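Local coordinates for ribokinase, putative (Burkholderia thailandensis, PDB 3B1R), which probably phosphorylates nucleosides as a kinase of the ribokinase (pfkB) family, and binds AMP and inosine in its nucleoside pocket, at residues Y19-T24 with Q110-T115; R51-G56 with A293-Q298. One frame throughout, in Å; residues are numbered along the deposited sequence.

Contact 1. Residues Y19-T24 with Q110-T115. With AMP (adenosine monophosphate), chain G.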
# COMPACT_ATOMS: atom_id res chain seq x y z
N TYR A 19 14.96 5.53 5.19
CA TYR A 19 14.02 5.43 6.29
C TYR A 19 12.73 4.77 5.85
O TYR A 19 12.11 5.20 4.88
CB TYR A 19 13.75 6.81 6.91
CG TYR A 19 14.97 7.41 7.56
CD1 TYR A 19 15.57 6.80 8.66
CD2 TYR A 19 15.52 8.59 7.08
CE1 TYR A 19 16.71 7.36 9.26
CE2 TYR A 19 16.65 9.15 7.67
CZ TYR A 19 17.24 8.52 8.75
OH TYR A 19 18.36 9.08 9.34
N ASP A 20 12.33 3.74 6.56
CA ASP A 20 11.14 2.99 6.23
C ASP A 20 9.97 3.30 7.14
O ASP A 20 10.10 3.43 8.37
CB ASP A 20 11.41 1.48 6.26
CG ASP A 20 12.47 1.04 5.25
OD1 ASP A 20 12.87 1.84 4.36
OD2 ASP A 20 12.90 -0.13 5.36
N ASN A 21 8.81 3.40 6.51
CA ASN A 21 7.54 3.59 7.16
C ASN A 21 6.68 2.42 6.64
O ASN A 21 6.24 2.42 5.49
CB ASN A 21 6.98 4.97 6.79
CG ASN A 21 8.02 6.10 6.97
OD1 ASN A 21 8.20 6.63 8.08
ND2 ASN A 21 8.71 6.47 5.89
N ILE A 22 6.45 1.43 7.48
CA ILE A 22 5.93 0.13 7.05
C ILE A 22 4.52 -0.17 7.56
O ILE A 22 4.25 -0.07 8.75
CB ILE A 22 6.91 -1.02 7.45
CG1 ILE A 22 8.29 -0.78 6.83
CG2 ILE A 22 6.35 -2.38 7.05
CD1 ILE A 22 9.48 -1.44 7.60
N MET A 23 3.64 -0.56 6.64
CA MET A 23 2.27 -0.90 6.96
C MET A 23 1.99 -2.34 6.54
O MET A 23 1.72 -2.61 5.36
CB MET A 23 1.30 0.07 6.28
CG MET A 23 1.53 1.56 6.63
SD MET A 23 2.91 2.34 5.74
CE MET A 23 2.08 3.19 4.40
N THR A 24 2.03 -3.25 7.51
CA THR A 24 1.87 -4.69 7.29
C THR A 24 0.45 -5.18 7.57
O THR A 24 0.03 -5.25 8.73
CB THR A 24 2.83 -5.48 8.21
OG1 THR A 24 2.48 -5.26 9.58
CG2 THR A 24 4.21 -5.01 8.02
N GLN A 110 13.40 7.56 1.52
CA GLN A 110 12.35 7.10 2.40
C GLN A 110 11.44 6.15 1.62
O GLN A 110 11.10 6.41 0.47
CB GLN A 110 11.56 8.27 3.00
CG GLN A 110 10.81 9.10 1.99
CD GLN A 110 10.02 10.23 2.61
OE1 GLN A 110 9.14 10.01 3.44
NE2 GLN A 110 10.32 11.46 2.18
N ALA A 111 11.09 5.05 2.26
CA ALA A 111 10.23 4.06 1.63
C ALA A 111 8.91 3.99 2.38
O ALA A 111 8.91 3.75 3.59
CB ALA A 111 10.91 2.71 1.61
N MET A 112 7.81 4.23 1.68
CA MET A 112 6.49 4.00 2.23
C MET A 112 6.05 2.63 1.76
O MET A 112 5.67 2.45 0.61
CB MET A 112 5.49 5.06 1.76
CG MET A 112 5.20 6.12 2.78
SD MET A 112 6.63 7.17 3.07
CE MET A 112 6.02 8.21 4.39
N ILE A 113 6.15 1.66 2.66
CA ILE A 113 5.96 0.27 2.29
C ILE A 113 4.65 -0.25 2.84
O ILE A 113 4.44 -0.26 4.05
CB ILE A 113 7.12 -0.63 2.80
CG1 ILE A 113 8.48 -0.13 2.30
CG2 ILE A 113 6.88 -2.08 2.36
CD1 ILE A 113 9.70 -0.62 3.12
N THR A 114 3.77 -0.69 1.95
CA THR A 114 2.56 -1.39 2.39
C THR A 114 2.64 -2.82 1.89
O THR A 114 2.93 -3.09 0.72
CB THR A 114 1.28 -0.67 1.95
OG1 THR A 114 1.33 -0.43 0.54
CG2 THR A 114 1.17 0.65 2.63
N THR A 115 2.41 -3.76 2.80
CA THR A 115 2.74 -5.14 2.53
C THR A 115 1.77 -6.10 3.21
O THR A 115 0.82 -5.66 3.89
CB THR A 115 4.23 -5.42 2.90
OG1 THR A 115 4.55 -6.80 2.69
CG2 THR A 115 4.52 -5.03 4.35
P AMP G . 13.86 -6.36 1.30
O1P AMP G . 14.13 -7.06 -0.02
O2P AMP G . 12.52 -6.67 1.92
O3P AMP G . 15.00 -6.50 2.29
O5' AMP G . 13.85 -4.79 0.94
C5' AMP G . 13.24 -3.80 1.77
C4' AMP G . 14.08 -2.54 1.64
O4' AMP G . 13.97 -2.04 0.32
C3' AMP G . 13.57 -1.43 2.55
O3' AMP G . 14.39 -1.35 3.74
C2' AMP G . 13.53 -0.19 1.65
O2' AMP G . 14.22 0.91 2.24
C1' AMP G . 14.23 -0.65 0.37
N9 AMP G . 13.72 -0.17 -0.91
C8 AMP G . 12.43 -0.18 -1.30
N7 AMP G . 12.30 0.28 -2.55
C5 AMP G . 13.54 0.59 -2.98
C6 AMP G . 14.09 1.14 -4.21
N6 AMP G . 13.25 1.44 -5.23
N1 AMP G . 15.43 1.31 -4.28
C2 AMP G . 16.26 1.00 -3.25
N3 AMP G . 15.81 0.50 -2.08
C4 AMP G . 14.48 0.28 -1.90
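The carbonyl oxygen of I113 is gripped from the neighbouring strand by two groups: M23 N donates a 2.7 Å bond to I113 O, and the CA of I22 lies 3.4 Å from the same oxygen in a CA-H...O contact. A111 O is held likewise, by N21 N at 2.9 Å, while A111 N, I113 N and T115 N donate to the carbonyl oxygens of Y19, N21 and M23. These five bonds make the parallel pair at the centre of a four-stranded sheet, the small lid of the ribokinase fold, which lies across the nucleoside site. On the face with A111 and I113, D20 meets the ribose with both carboxylate oxygens: AMP O2' donates to D20 OD1 at 2.7 Å and AMP O3' to D20 OD2 at 2.5 Å. With CG anti to its carbonyl carbon (chi1 -62°), the carboxylate reaches out to the diol, and the methyl of A111 packs close against it, CB 3.5 Å from D20 OD1, where a small residue fits beside the ribose. I22 and I113 lie side by side, CG1 of I22 4.0 Å from CD1 of I113, giving this face branched apolar packing that suits a strand. The reverse face carries M23 and T114, with M23 CB 3.7 Å from T114 CG2; there T114 OG1 bonds to T114 OG1 of the second subunit, and M112 packs on M23 of that subunit.

Contact 2. Residues R51-G56 with A293-Q298. With AMP (adenosine monophosphate), chain G.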
# COMPACT_ATOMS: atom_id res chain seq x y z
N ARG A 51 5.77 4.67 13.46
CA ARG A 51 7.12 4.49 13.98
C ARG A 51 8.08 4.34 12.79
O ARG A 51 8.08 3.30 12.13
CB ARG A 51 7.22 3.24 14.87
CG ARG A 51 6.38 3.27 16.17
CD ARG A 51 6.95 2.34 17.24
NE ARG A 51 8.17 2.88 17.85
CZ ARG A 51 9.01 2.19 18.62
NH1 ARG A 51 8.78 0.91 18.89
NH2 ARG A 51 10.09 2.78 19.11
N ARG A 52 8.89 5.36 12.52
CA ARG A 52 9.85 5.33 11.40
C ARG A 52 10.99 4.32 11.70
O ARG A 52 11.55 4.33 12.78
CB ARG A 52 10.37 6.75 11.14
CG ARG A 52 11.43 6.88 10.03
CD ARG A 52 11.68 8.35 9.71
NE ARG A 52 10.75 8.82 8.69
CZ ARG A 52 11.07 9.54 7.62
NH1 ARG A 52 10.12 9.88 6.76
NH2 ARG A 52 12.32 9.95 7.42
N GLU A 53 11.30 3.44 10.74
CA GLU A 53 12.33 2.40 10.95
C GLU A 53 13.65 2.71 10.22
O GLU A 53 13.69 3.52 9.29
CB GLU A 53 11.86 1.02 10.49
CG GLU A 53 10.42 0.66 10.79
CD GLU A 53 10.24 -0.07 12.10
OE1 GLU A 53 11.21 -0.17 12.88
OE2 GLU A 53 9.11 -0.55 12.35
N PHE A 54 14.72 2.06 10.66
CA PHE A 54 15.99 2.07 9.94
C PHE A 54 16.00 0.97 8.89
O PHE A 54 15.79 -0.20 9.21
CB PHE A 54 17.16 1.91 10.91
CG PHE A 54 17.21 2.99 11.95
CD1 PHE A 54 16.58 2.81 13.18
CD2 PHE A 54 17.85 4.20 11.68
CE1 PHE A 54 16.61 3.82 14.13
CE2 PHE A 54 17.87 5.22 12.63
CZ PHE A 54 17.26 5.03 13.86
N GLY A 55 16.22 1.35 7.64
CA GLY A 55 16.16 0.41 6.53
C GLY A 55 17.07 0.78 5.38
O GLY A 55 18.16 1.34 5.58
N GLY A 56 16.61 0.48 4.17
CA GLY A 56 17.47 0.54 2.99
C GLY A 56 18.22 -0.77 2.84
O GLY A 56 18.63 -1.37 3.84
N ALA A 293 9.82 -12.58 12.63
CA ALA A 293 9.14 -12.60 13.93
C ALA A 293 9.12 -11.21 14.57
O ALA A 293 8.61 -11.04 15.67
CB ALA A 293 9.82 -13.62 14.86
N HIS A 294 9.69 -10.22 13.88
CA HIS A 294 9.77 -8.85 14.41
C HIS A 294 9.40 -7.80 13.35
O HIS A 294 9.62 -8.00 12.16
CB HIS A 294 11.14 -8.58 15.04
CG HIS A 294 11.55 -9.64 16.02
ND1 HIS A 294 11.26 -9.55 17.37
CD2 HIS A 294 12.17 -10.83 15.84
CE1 HIS A 294 11.72 -10.63 17.98
NE2 HIS A 294 12.27 -11.42 17.08
N GLN A 295 8.83 -6.69 13.82
CA GLN A 295 8.30 -5.60 12.98
C GLN A 295 9.40 -4.68 12.44
O GLN A 295 10.10 -4.01 13.20
CB GLN A 295 7.22 -4.81 13.77
CG GLN A 295 6.63 -3.57 13.07
CD GLN A 295 5.95 -3.88 11.74
OE1 GLN A 295 5.26 -4.89 11.59
NE2 GLN A 295 6.13 -2.98 10.76
N GLY A 296 9.54 -4.64 11.11
CA GLY A 296 10.56 -3.83 10.48
C GLY A 296 11.80 -4.64 10.10
O GLY A 296 12.00 -5.76 10.57
N PRO A 297 12.66 -4.05 9.26
CA PRO A 297 13.78 -4.83 8.72
C PRO A 297 14.87 -5.17 9.74
O PRO A 297 15.56 -6.17 9.57
CB PRO A 297 14.34 -3.92 7.62
CG PRO A 297 13.87 -2.55 7.97
CD PRO A 297 12.56 -2.71 8.65
N GLN A 298 15.01 -4.36 10.77
CA GLN A 298 16.13 -4.50 11.69
C GLN A 298 15.71 -4.47 13.16
O GLN A 298 16.46 -3.96 14.00
CB GLN A 298 17.13 -3.37 11.43
CG GLN A 298 17.66 -3.25 9.99
CD GLN A 298 18.51 -2.02 9.85
OE1 GLN A 298 19.00 -1.50 10.85
NE2 GLN A 298 18.66 -1.51 8.63
P AMP G . 13.86 -6.36 1.30
O1P AMP G . 14.13 -7.06 -0.02
O2P AMP G . 12.52 -6.67 1.92
O3P AMP G . 15.00 -6.50 2.29
O5' AMP G . 13.85 -4.79 0.94
C5' AMP G . 13.24 -3.80 1.77
C4' AMP G . 14.08 -2.54 1.64
O4' AMP G . 13.97 -2.04 0.32
C3' AMP G . 13.57 -1.43 2.55
O3' AMP G . 14.39 -1.35 3.74
C2' AMP G . 13.53 -0.19 1.65
O2' AMP G . 14.22 0.91 2.24
C1' AMP G . 14.23 -0.65 0.37
N9 AMP G . 13.72 -0.17 -0.91
C8 AMP G . 12.43 -0.18 -1.30
N7 AMP G . 12.30 0.28 -2.55
C5 AMP G . 13.54 0.59 -2.98
C6 AMP G . 14.09 1.14 -4.21
N6 AMP G . 13.25 1.44 -5.23
N1 AMP G . 15.43 1.31 -4.28
C2 AMP G . 16.26 1.00 -3.25
N3 AMP G . 15.81 0.50 -2.08
C4 AMP G . 14.48 0.28 -1.90
O HOH W 1 14.40 -1.67 11.23
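Around the carbonyl oxygen of F54 gather the ring of P297 and the amide end of Q298. P297 CG sits 3.3 Å from F54 O, and Q298 NE2 comes to 3.2 Å of F54 O at an angle too poor for a hydrogen bond. The real polar link is a water, which donates to F54 O at 2.9 Å and accepts from Q298 N at 2.8 Å. One residue on, G55 threads between proline and sugar: its CA is 4.0 Å from P297 CG and 3.7 Å from AMP O3', and a CB there would run into that oxygen. G56 N then donates to AMP O3' at 2.9 Å and, weakly, to O2'. G56 has a positive phi (86°) natural to glycine; the pair probably corresponds to the two glycines at which the lid of ribokinase relatives hinges. At the other end the carboxylate of E53 lies beside the Q295-G296 backbone, E53 OE2 3.7 Å from Q295 O; a CB on G296 would strike it, at backbone angles that favour glycine anyway. Further out, Q298 is fixed by its own amide: OE1 takes R89 NH2, while NE2 bonds to N60 OD1 and Y86 OH. Y86 also meets the F54 ring edge-to-face. Strand 53-55 leaves the lid edge into helix 57-67, whose N-cap is G56, while Q295-Q298, in the loop between helices 277-291 and 304-315, pack against that strand.

How the contacts relate
The centres of contacts 1 and 2 lie about 9 Å apart, on the same side of the chain's centre, and both touch the same AMP. They share the four-stranded lid sheet: strand 53-55 is an edge strand of it and runs antiparallel to 18-24, with a probable hydrogen bond from E53 N to D20 O. Along the chain the segments alternate, 19-24, 51-56, 110-115, then 293-298, so three of the four, all in or next to the lid, come first, and the loop before helix 304-315 returns to meet its edge. Contact 1 therefore builds the middle of the lid, whereas contact 2 joins its edge to the body of the enzyme, and both contribute bonds to the ribose hydroxyls.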